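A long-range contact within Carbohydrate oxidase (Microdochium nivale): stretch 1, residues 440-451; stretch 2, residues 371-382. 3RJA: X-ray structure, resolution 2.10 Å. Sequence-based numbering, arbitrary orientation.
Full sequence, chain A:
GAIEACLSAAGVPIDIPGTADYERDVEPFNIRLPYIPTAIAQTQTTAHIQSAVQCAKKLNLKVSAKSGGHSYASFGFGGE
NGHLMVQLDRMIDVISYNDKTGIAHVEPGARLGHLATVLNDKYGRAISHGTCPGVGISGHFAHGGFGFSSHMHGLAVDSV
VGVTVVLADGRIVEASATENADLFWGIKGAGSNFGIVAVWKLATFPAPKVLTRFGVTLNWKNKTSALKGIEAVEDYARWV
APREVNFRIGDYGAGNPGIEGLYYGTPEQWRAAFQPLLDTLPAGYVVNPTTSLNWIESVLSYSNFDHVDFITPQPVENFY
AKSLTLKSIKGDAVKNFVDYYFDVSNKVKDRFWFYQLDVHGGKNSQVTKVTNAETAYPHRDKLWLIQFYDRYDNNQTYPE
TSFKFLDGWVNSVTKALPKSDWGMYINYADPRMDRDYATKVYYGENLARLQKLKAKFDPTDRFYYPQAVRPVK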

# COMPACT_ATOMS: atom_id res chain seq x y z
N LYS A 440 15.62 6.53 4.23
CA LYS A 440 16.15 7.36 3.16
C LYS A 440 15.46 7.04 1.83
O LYS A 440 15.11 7.94 1.10
CB LYS A 440 17.67 7.22 3.03
CG LYS A 440 18.36 8.38 2.27
CD LYS A 440 19.80 8.00 1.84
CE LYS A 440 19.76 7.06 0.62
NZ LYS A 440 20.56 5.81 0.81
N VAL A 441 15.27 5.76 1.50
CA VAL A 441 14.67 5.44 0.21
C VAL A 441 13.14 5.52 0.24
O VAL A 441 12.52 5.81 -0.79
CB VAL A 441 15.16 4.07 -0.38
CG1 VAL A 441 16.65 4.11 -0.66
CG2 VAL A 441 14.81 2.87 0.57
N TYR A 442 12.53 5.28 1.42
CA TYR A 442 11.06 5.33 1.52
C TYR A 442 10.52 6.77 1.47
O TYR A 442 9.36 6.98 1.07
CB TYR A 442 10.54 4.68 2.82
CG TYR A 442 10.60 3.15 2.95
CD1 TYR A 442 10.50 2.29 1.86
CD2 TYR A 442 10.70 2.58 4.22
CE1 TYR A 442 10.54 0.87 2.04
CE2 TYR A 442 10.77 1.23 4.41
CZ TYR A 442 10.68 0.37 3.35
OH TYR A 442 10.70 -0.96 3.65
N TYR A 443 11.32 7.75 1.92
CA TYR A 443 10.80 9.09 2.11
C TYR A 443 11.49 10.23 1.32
O TYR A 443 11.04 11.34 1.39
CB TYR A 443 10.71 9.43 3.60
CG TYR A 443 9.78 8.51 4.36
CD1 TYR A 443 8.41 8.43 4.03
CD2 TYR A 443 10.27 7.69 5.38
CE1 TYR A 443 7.54 7.55 4.73
CE2 TYR A 443 9.41 6.81 6.07
CZ TYR A 443 8.07 6.76 5.74
OH TYR A 443 7.24 5.92 6.44
N GLY A 444 12.58 9.93 0.60
CA GLY A 444 13.14 10.86 -0.40
C GLY A 444 13.34 12.27 0.13
O GLY A 444 13.93 12.45 1.22
N GLU A 445 12.82 13.25 -0.59
CA GLU A 445 13.04 14.67 -0.24
C GLU A 445 12.29 15.11 1.03
O GLU A 445 12.52 16.19 1.55
CB GLU A 445 12.71 15.60 -1.43
CG GLU A 445 11.22 15.60 -1.88
CD GLU A 445 10.90 16.59 -3.00
OE1 GLU A 445 10.87 16.21 -4.19
OE2 GLU A 445 10.64 17.77 -2.69
N ASN A 446 11.38 14.25 1.53
CA ASN A 446 10.57 14.61 2.70
C ASN A 446 11.10 14.09 4.04
O ASN A 446 10.55 14.39 5.10
CB ASN A 446 9.13 14.15 2.49
CG ASN A 446 8.38 15.00 1.48
OD1 ASN A 446 8.70 16.19 1.30
ND2 ASN A 446 7.37 14.42 0.83
N LEU A 447 12.15 13.27 3.99
CA LEU A 447 12.70 12.66 5.21
C LEU A 447 13.12 13.67 6.30
O LEU A 447 12.79 13.48 7.48
CB LEU A 447 13.87 11.73 4.88
CG LEU A 447 14.53 11.06 6.09
CD1 LEU A 447 13.55 10.22 6.91
CD2 LEU A 447 15.72 10.21 5.70
N ALA A 448 13.86 14.71 5.91
CA ALA A 448 14.34 15.69 6.91
C ALA A 448 13.17 16.36 7.65
O ALA A 448 13.21 16.48 8.86
CB ALA A 448 15.27 16.76 6.26
N ARG A 449 12.15 16.78 6.93
CA ARG A 449 10.95 17.31 7.57
C ARG A 449 10.25 16.27 8.48
O ARG A 449 9.79 16.60 9.59
CB ARG A 449 9.97 17.86 6.52
CG ARG A 449 8.76 18.55 7.10
CD ARG A 449 7.92 19.26 6.04
NE ARG A 449 6.59 19.58 6.60
CZ ARG A 449 5.64 20.28 5.98
NH1 ARG A 449 5.85 20.75 4.76
NH2 ARG A 449 4.48 20.51 6.59
N LEU A 450 10.22 15.01 8.02
CA LEU A 450 9.59 13.92 8.79
C LEU A 450 10.33 13.66 10.10
O LEU A 450 9.69 13.38 11.13
CB LEU A 450 9.50 12.64 7.93
CG LEU A 450 8.41 12.70 6.84
CD1 LEU A 450 8.53 11.53 5.89
CD2 LEU A 450 6.99 12.74 7.44
N GLN A 451 11.67 13.77 10.07
CA GLN A 451 12.53 13.58 11.26
C GLN A 451 12.28 14.64 12.34
O GLN A 451 12.24 14.33 13.55
CB GLN A 451 14.02 13.56 10.88
CG GLN A 451 14.45 12.31 10.11
CD GLN A 451 15.90 12.33 9.65
OE1 GLN A 451 16.51 11.28 9.43
NE2 GLN A 451 16.45 13.51 9.45
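Stretch 2 371-382: TNAETAYPHRDK

How do the two backbones meet? Stretch 1 leaves one helix after Tyr-443, breaks at Gly-444 with positive phi, passes through a 3-10 segment at 445-446 and enters a second helix. Stretch 2 is irregular: helical phi/psi at 372-374 without the regular bonds, then an irregular loop, extended at Thr-375 but with helical phi/psi at Ala-376, and a type I turn from His-379 to Lys-382. The closest CA atoms, those of Tyr-443 and Pro-378, lie 5.5 Å apart.

What does Pro-378 rest on? Its ring packs on the carbonyls at the end of the first helix, CG lying 3.1 Å from Tyr-442 O and CB 3.2 Å from Tyr-443 O. A water accepts from Glu-445 N and donates to Pro-378 O, both at 2.9 Å.

Which side chain ties the stretches together? Asn-446 points toward stretch 2, and its ND2 donates to Asn-372 O and to Ala-376 O, each at 2.9 Å, so one amide holds two separate points of the irregular backbone.

How is Asn-372 used in return? Its ND2 donates to Glu-445 OE1 at 2.9 Å, while its OD1 accepts from Arg-380 N at 2.9 Å, bracing stretch 2 internally. Farther along, Leu-450 CD2 meets Ala-376 CB at 4.0 Å, an apolar contact beside the polar cluster.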

# COMPACT_ATOMS: atom_id res chain seq x y z
N THR A 371 2.02 17.78 -5.30
CA THR A 371 3.49 17.75 -5.36
C THR A 371 4.09 17.06 -4.13
O THR A 371 3.41 16.86 -3.13
CB THR A 371 4.08 19.16 -5.38
OG1 THR A 371 3.87 19.77 -4.10
CG2 THR A 371 3.42 20.04 -6.49
N ASN A 372 5.37 16.76 -4.19
CA ASN A 372 6.06 16.22 -3.02
C ASN A 372 6.03 17.09 -1.76
O ASN A 372 6.11 16.55 -0.66
CB ASN A 372 7.51 15.89 -3.38
CG ASN A 372 7.64 14.54 -4.06
OD1 ASN A 372 6.76 13.67 -3.93
ND2 ASN A 372 8.75 14.35 -4.79
N ALA A 373 5.95 18.41 -1.91
CA ALA A 373 5.94 19.33 -0.77
C ALA A 373 4.61 19.29 -0.04
O ALA A 373 4.55 19.64 1.13
CB ALA A 373 6.22 20.82 -1.25
N GLU A 374 3.55 18.87 -0.73
CA GLU A 374 2.18 19.02 -0.21
C GLU A 374 1.68 17.97 0.81
O GLU A 374 0.75 18.26 1.57
CB GLU A 374 1.18 19.17 -1.37
CG GLU A 374 1.42 20.47 -2.17
CD GLU A 374 0.33 20.70 -3.21
OE1 GLU A 374 0.13 19.85 -4.09
OE2 GLU A 374 -0.34 21.74 -3.12
N THR A 375 2.27 16.78 0.80
CA THR A 375 1.97 15.72 1.77
C THR A 375 3.29 14.99 2.01
O THR A 375 4.27 15.20 1.28
CB THR A 375 0.90 14.70 1.25
OG1 THR A 375 1.47 13.83 0.26
CG2 THR A 375 -0.33 15.39 0.67
N ALA A 376 3.33 14.14 3.03
CA ALA A 376 4.52 13.33 3.31
C ALA A 376 4.91 12.42 2.14
O ALA A 376 6.09 12.09 1.98
CB ALA A 376 4.28 12.46 4.57
N TYR A 377 3.91 11.99 1.34
CA TYR A 377 4.15 11.06 0.22
C TYR A 377 5.23 11.65 -0.71
O TYR A 377 5.06 12.76 -1.22
CB TYR A 377 2.85 10.80 -0.53
CG TYR A 377 2.94 9.67 -1.55
CD1 TYR A 377 2.82 8.33 -1.16
CD2 TYR A 377 3.18 9.95 -2.92
CE1 TYR A 377 2.89 7.29 -2.10
CE2 TYR A 377 3.27 8.93 -3.85
CZ TYR A 377 3.13 7.60 -3.45
OH TYR A 377 3.21 6.57 -4.37
N PRO A 378 6.36 10.91 -0.91
CA PRO A 378 7.54 11.48 -1.60
C PRO A 378 7.74 11.04 -3.04
O PRO A 378 8.81 11.31 -3.61
CB PRO A 378 8.71 10.87 -0.82
CG PRO A 378 8.15 9.48 -0.39
CD PRO A 378 6.65 9.57 -0.36
N HIS A 379 6.77 10.34 -3.61
CA HIS A 379 6.99 9.73 -4.92
C HIS A 379 6.27 10.46 -6.06
O HIS A 379 6.03 9.87 -7.12
CB HIS A 379 6.55 8.26 -4.91
CG HIS A 379 7.13 7.46 -3.79
ND1 HIS A 379 8.48 7.22 -3.67
CD2 HIS A 379 6.53 6.81 -2.76
CE1 HIS A 379 8.70 6.46 -2.61
NE2 HIS A 379 7.52 6.19 -2.04
N ARG A 380 5.87 11.71 -5.82
CA ARG A 380 5.04 12.43 -6.83
C ARG A 380 5.79 12.69 -8.15
O ARG A 380 5.16 13.00 -9.17
CB ARG A 380 4.51 13.77 -6.26
CG ARG A 380 3.71 13.64 -4.95
CD ARG A 380 2.36 12.87 -5.08
NE ARG A 380 1.67 12.90 -3.80
CZ ARG A 380 0.39 12.56 -3.56
NH1 ARG A 380 -0.44 12.19 -4.55
NH2 ARG A 380 -0.06 12.62 -2.30
N ASP A 381 7.13 12.60 -8.11
CA ASP A 381 7.97 12.88 -9.28
C ASP A 381 8.42 11.57 -9.89
O ASP A 381 9.43 11.52 -10.61
CB ASP A 381 9.19 13.73 -8.89
CG ASP A 381 10.03 13.10 -7.77
OD1 ASP A 381 9.57 12.12 -7.11
OD2 ASP A 381 11.17 13.57 -7.55
N LYS A 382 7.72 10.48 -9.55
CA LYS A 382 8.06 9.14 -10.08
C LYS A 382 6.97 8.63 -11.00
O LYS A 382 5.80 8.59 -10.63
CB LYS A 382 8.28 8.11 -8.95
CG LYS A 382 9.22 8.57 -7.81
CD LYS A 382 10.62 9.03 -8.35
CE LYS A 382 11.71 9.05 -7.27
NZ LYS A 382 11.49 10.12 -6.27
O HOH W 1 11.36 12.39 -2.90
O HOH W 2 7.20 5.29 0.62
O HOH W 3 12.13 13.75 -5.16